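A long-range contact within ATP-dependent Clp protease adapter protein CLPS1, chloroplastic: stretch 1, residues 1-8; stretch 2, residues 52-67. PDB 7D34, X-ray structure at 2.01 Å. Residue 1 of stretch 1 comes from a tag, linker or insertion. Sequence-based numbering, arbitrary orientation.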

# COMPACT_ATOMS: atom_id res chain seq x y z
N LEU A 1 19.61 -10.00 -10.97
CA LEU A 1 18.28 -9.52 -11.32
C LEU A 1 18.13 -8.03 -11.03
O LEU A 1 18.99 -7.41 -10.42
CB LEU A 1 17.23 -10.35 -10.59
CG LEU A 1 17.47 -11.87 -10.72
CD1 LEU A 1 18.26 -12.41 -9.53
CD2 LEU A 1 16.15 -12.61 -10.90
N ALA A 2 17.03 -7.46 -11.50
CA ALA A 2 16.92 -6.02 -11.61
C ALA A 2 16.43 -5.35 -10.33
O ALA A 2 15.80 -5.98 -9.48
CB ALA A 2 15.99 -5.67 -12.77
N PRO A 3 16.69 -4.04 -10.18
CA PRO A 3 16.27 -3.35 -8.97
C PRO A 3 14.75 -3.28 -8.90
O PRO A 3 14.08 -3.14 -9.93
CB PRO A 3 16.90 -1.95 -9.11
CG PRO A 3 17.87 -2.04 -10.29
CD PRO A 3 17.35 -3.15 -11.15
N PRO A 4 14.18 -3.33 -7.70
CA PRO A 4 12.71 -3.31 -7.59
C PRO A 4 12.12 -1.92 -7.65
O PRO A 4 12.66 -0.95 -7.12
CB PRO A 4 12.45 -3.96 -6.23
CG PRO A 4 13.67 -3.65 -5.42
CD PRO A 4 14.82 -3.63 -6.40
N TYR A 5 10.98 -1.84 -8.33
CA TYR A 5 10.20 -0.62 -8.47
C TYR A 5 8.77 -0.93 -8.05
O TYR A 5 8.31 -2.07 -8.14
CB TYR A 5 10.21 -0.09 -9.90
CG TYR A 5 11.41 0.80 -10.21
CD1 TYR A 5 11.26 2.17 -10.42
CD2 TYR A 5 12.70 0.27 -10.29
CE1 TYR A 5 12.37 2.98 -10.71
CE2 TYR A 5 13.79 1.07 -10.56
CZ TYR A 5 13.63 2.41 -10.77
OH TYR A 5 14.75 3.18 -11.04
N ARG A 6 8.07 0.11 -7.60
CA ARG A 6 6.70 -0.02 -7.12
C ARG A 6 5.73 0.49 -8.18
O ARG A 6 5.94 1.55 -8.77
CB ARG A 6 6.53 0.77 -5.82
CG ARG A 6 6.71 -0.00 -4.54
CD ARG A 6 7.67 0.68 -3.57
NE ARG A 6 7.07 1.79 -2.81
CZ ARG A 6 7.62 2.31 -1.72
NH1 ARG A 6 7.03 3.31 -1.08
NH2 ARG A 6 8.74 1.82 -1.23
N VAL A 7 4.70 -0.32 -8.46
CA VAL A 7 3.53 0.12 -9.22
C VAL A 7 2.45 0.49 -8.20
O VAL A 7 2.02 -0.34 -7.40
CB VAL A 7 3.03 -0.96 -10.19
CG1 VAL A 7 1.89 -0.43 -11.07
CG2 VAL A 7 4.17 -1.48 -11.10
N ILE A 8 2.04 1.75 -8.24
CA ILE A 8 1.09 2.32 -7.29
C ILE A 8 -0.26 2.52 -7.95
O ILE A 8 -0.36 2.98 -9.10
CB ILE A 8 1.63 3.65 -6.72
CG1 ILE A 8 3.01 3.46 -6.08
CG2 ILE A 8 0.65 4.20 -5.72
CD1 ILE A 8 3.02 2.67 -4.81
N ILE A 52 2.12 -4.07 -7.25
CA ILE A 52 3.14 -5.09 -7.47
C ILE A 52 4.51 -4.43 -7.37
O ILE A 52 4.66 -3.23 -7.62
CB ILE A 52 2.95 -5.77 -8.84
CG1 ILE A 52 4.06 -6.79 -9.12
CG2 ILE A 52 2.86 -4.72 -9.93
CD1 ILE A 52 3.62 -7.90 -10.07
N VAL A 53 5.52 -5.21 -7.02
CA VAL A 53 6.90 -4.77 -7.04
C VAL A 53 7.60 -5.59 -8.12
O VAL A 53 7.54 -6.82 -8.10
CB VAL A 53 7.58 -4.94 -5.66
CG1 VAL A 53 9.02 -4.41 -5.72
CG2 VAL A 53 6.77 -4.24 -4.55
N CYS A 54 8.25 -4.90 -9.05
CA CYS A 54 8.83 -5.54 -10.22
C CYS A 54 9.93 -4.63 -10.74
O CYS A 54 10.13 -3.51 -10.26
CB CYS A 54 7.78 -5.82 -11.31
SG CYS A 54 6.64 -4.48 -11.63
N ALA A 55 10.63 -5.12 -11.76
CA ALA A 55 11.59 -4.32 -12.51
C ALA A 55 10.97 -3.04 -13.04
O ALA A 55 9.77 -2.95 -13.26
CB ALA A 55 12.13 -5.16 -13.65
N GLN A 56 11.85 -2.06 -13.31
CA GLN A 56 11.43 -0.73 -13.72
C GLN A 56 10.66 -0.77 -15.03
O GLN A 56 9.58 -0.17 -15.15
CB GLN A 56 12.66 0.18 -13.83
CG GLN A 56 12.35 1.65 -14.09
CD GLN A 56 13.63 2.48 -14.22
OE1 GLN A 56 14.75 1.96 -14.21
NE2 GLN A 56 13.46 3.79 -14.35
N ALA A 57 11.20 -1.46 -16.04
CA ALA A 57 10.52 -1.54 -17.32
C ALA A 57 9.13 -2.14 -17.15
O ALA A 57 8.15 -1.63 -17.70
CB ALA A 57 11.33 -2.38 -18.31
N ASP A 58 9.04 -3.24 -16.40
CA ASP A 58 7.76 -3.89 -16.15
C ASP A 58 6.83 -2.98 -15.37
O ASP A 58 5.63 -2.91 -15.66
CB ASP A 58 7.98 -5.20 -15.39
CG ASP A 58 8.72 -6.23 -16.22
OD1 ASP A 58 9.92 -6.02 -16.45
OD2 ASP A 58 8.11 -7.22 -16.67
N ALA A 59 7.35 -2.25 -14.38
CA ALA A 59 6.50 -1.35 -13.61
C ALA A 59 5.88 -0.31 -14.52
O ALA A 59 4.68 -0.02 -14.43
CB ALA A 59 7.31 -0.69 -12.49
N GLU A 60 6.69 0.30 -15.39
CA GLU A 60 6.18 1.27 -16.34
C GLU A 60 5.07 0.67 -17.20
O GLU A 60 4.05 1.33 -17.44
CB GLU A 60 7.32 1.79 -17.23
CG GLU A 60 8.14 2.96 -16.66
CD GLU A 60 7.27 4.15 -16.26
OE1 GLU A 60 6.28 4.41 -16.98
OE2 GLU A 60 7.56 4.83 -15.25
N GLN A 61 5.25 -0.57 -17.67
CA GLN A 61 4.26 -1.21 -18.53
C GLN A 61 2.92 -1.33 -17.82
O GLN A 61 1.89 -0.86 -18.30
CB GLN A 61 4.76 -2.58 -18.96
CG GLN A 61 3.98 -3.18 -20.10
CD GLN A 61 4.35 -4.64 -20.39
OE1 GLN A 61 4.33 -5.50 -19.51
NE2 GLN A 61 4.68 -4.92 -21.64
N HIS A 62 2.96 -1.91 -16.63
CA HIS A 62 1.74 -2.12 -15.87
C HIS A 62 1.08 -0.80 -15.50
O HIS A 62 -0.15 -0.70 -15.54
CB HIS A 62 2.11 -2.90 -14.61
CG HIS A 62 2.64 -4.27 -14.90
ND1 HIS A 62 2.41 -4.90 -16.10
CD2 HIS A 62 3.37 -5.12 -14.15
CE1 HIS A 62 2.97 -6.10 -16.08
NE2 HIS A 62 3.57 -6.25 -14.91
N CYS A 63 1.87 0.22 -15.14
CA CYS A 63 1.28 1.53 -14.85
C CYS A 63 0.52 2.06 -16.06
O CYS A 63 -0.59 2.58 -15.92
CB CYS A 63 2.37 2.52 -14.40
SG CYS A 63 1.87 4.29 -14.22
N MET A 64 1.09 1.88 -17.26
CA MET A 64 0.45 2.34 -18.49
C MET A 64 -0.81 1.53 -18.78
O MET A 64 -1.83 2.09 -19.20
CB MET A 64 1.47 2.31 -19.62
CG MET A 64 2.67 3.21 -19.33
SD MET A 64 2.40 4.95 -19.70
CE MET A 64 1.46 5.43 -18.28
N GLN A 65 -0.74 0.22 -18.58
CA GLN A 65 -1.91 -0.63 -18.79
C GLN A 65 -3.05 -0.22 -17.87
O GLN A 65 -4.19 -0.09 -18.32
CB GLN A 65 -1.51 -2.09 -18.58
CG GLN A 65 -0.75 -2.69 -19.76
CD GLN A 65 0.05 -3.92 -19.36
OE1 GLN A 65 0.19 -4.22 -18.17
NE2 GLN A 65 0.56 -4.66 -20.36
N LEU A 66 -2.73 0.08 -16.61
CA LEU A 66 -3.73 0.59 -15.68
C LEU A 66 -4.34 1.91 -16.17
O LEU A 66 -5.57 2.05 -16.26
CB LEU A 66 -3.11 0.77 -14.28
CG LEU A 66 -2.61 -0.50 -13.58
CD1 LEU A 66 -2.01 -0.13 -12.23
CD2 LEU A 66 -3.71 -1.53 -13.46
N ARG A 67 -3.48 2.89 -16.45
CA ARG A 67 -3.93 4.19 -16.93
C ARG A 67 -4.81 4.06 -18.16
O ARG A 67 -5.82 4.76 -18.28
CB ARG A 67 -2.73 5.07 -17.23
CG ARG A 67 -1.81 5.36 -16.04
CD ARG A 67 -0.83 6.46 -16.37
NE ARG A 67 -0.08 6.92 -15.19
CZ ARG A 67 1.16 7.41 -15.25
NH1 ARG A 67 1.77 7.82 -14.15
NH2 ARG A 67 1.79 7.48 -16.42

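The polar core of this contact is backbone to backbone. Tyr5 N donates to Cys54 O at 2.7 Å, and Cys54 N returns the bond to Tyr5 O at 3.0 Å, so these two residues form a reciprocal pair of the kind that defines an antiparallel sheet. Two residues further along, Val7 N donates to Ile52 O at 3.0 Å and is almost straight, with an N-H...O angle of 174°. Between these bonded positions lies the non-hydrogen-bonded pair Arg6 and Val53, whose CA atoms are 4.8 Å apart. A CA-H...O contact accompanies it, Val53 CA to Tyr5 O at 3.2 Å, which gives that carbonyl a second, weaker partner beside Cys54 N.

The first rule to read from this is that main-chain bonding marks the register, which sets who faces whom, while the alternation of the strands sends neighbouring side chains to different faces. Tyr5, Val7, Ile52 and Cys54 send their CB atoms to one face of the sheet, Arg6 and Val53 to the other. The helix that begins at Gln56 lies against the first of these faces, its axis 7.8 Å from that of strand 5-8 and only 7° from parallel to it. Ala55 sits at the N-cap position, right before the helix, and this stretch meets stretch 1 with both its strand and its helix.

Val7 is the hub on the helix-facing side. Its CG2 lies 3.5 Å from Ala59 CB, 3.7 Å from Ile52 CG2 and 3.9 Å from Cys54 SG, while its CG1 reaches Leu66 CD1 at 4.1 Å. One beta-branched residue thus touches both the partner strand and successive turns of the helix. Ala59 is the small complement: its CB points toward the strand, and Val7 CG2 comes within 3.4 Å of Ala59 CA, so the valine methyl rests almost on the helix backbone.

Tyr5 extends this packing toward the helix start. Its CB lies 3.9 Å from Ala59 CB, and Gln56 covers one face of its ring, with Gln56 CG 3.6 Å from the ring centroid and 11° off the normal, a CH-pi contact. The extended Gln56 side chain, t at both chi1 and chi2, lays its aliphatic part over the ring.

The opposite face of the sheet is more lightly packed across this contact. Arg6 CG approaches Val53 CG2 at 4.2 Å, and the arginine's guanidinium is hydrogen-bonded elsewhere in the structure. Pro4 CB against Val53 CG1, at 3.5 Å, adds a further apolar touch.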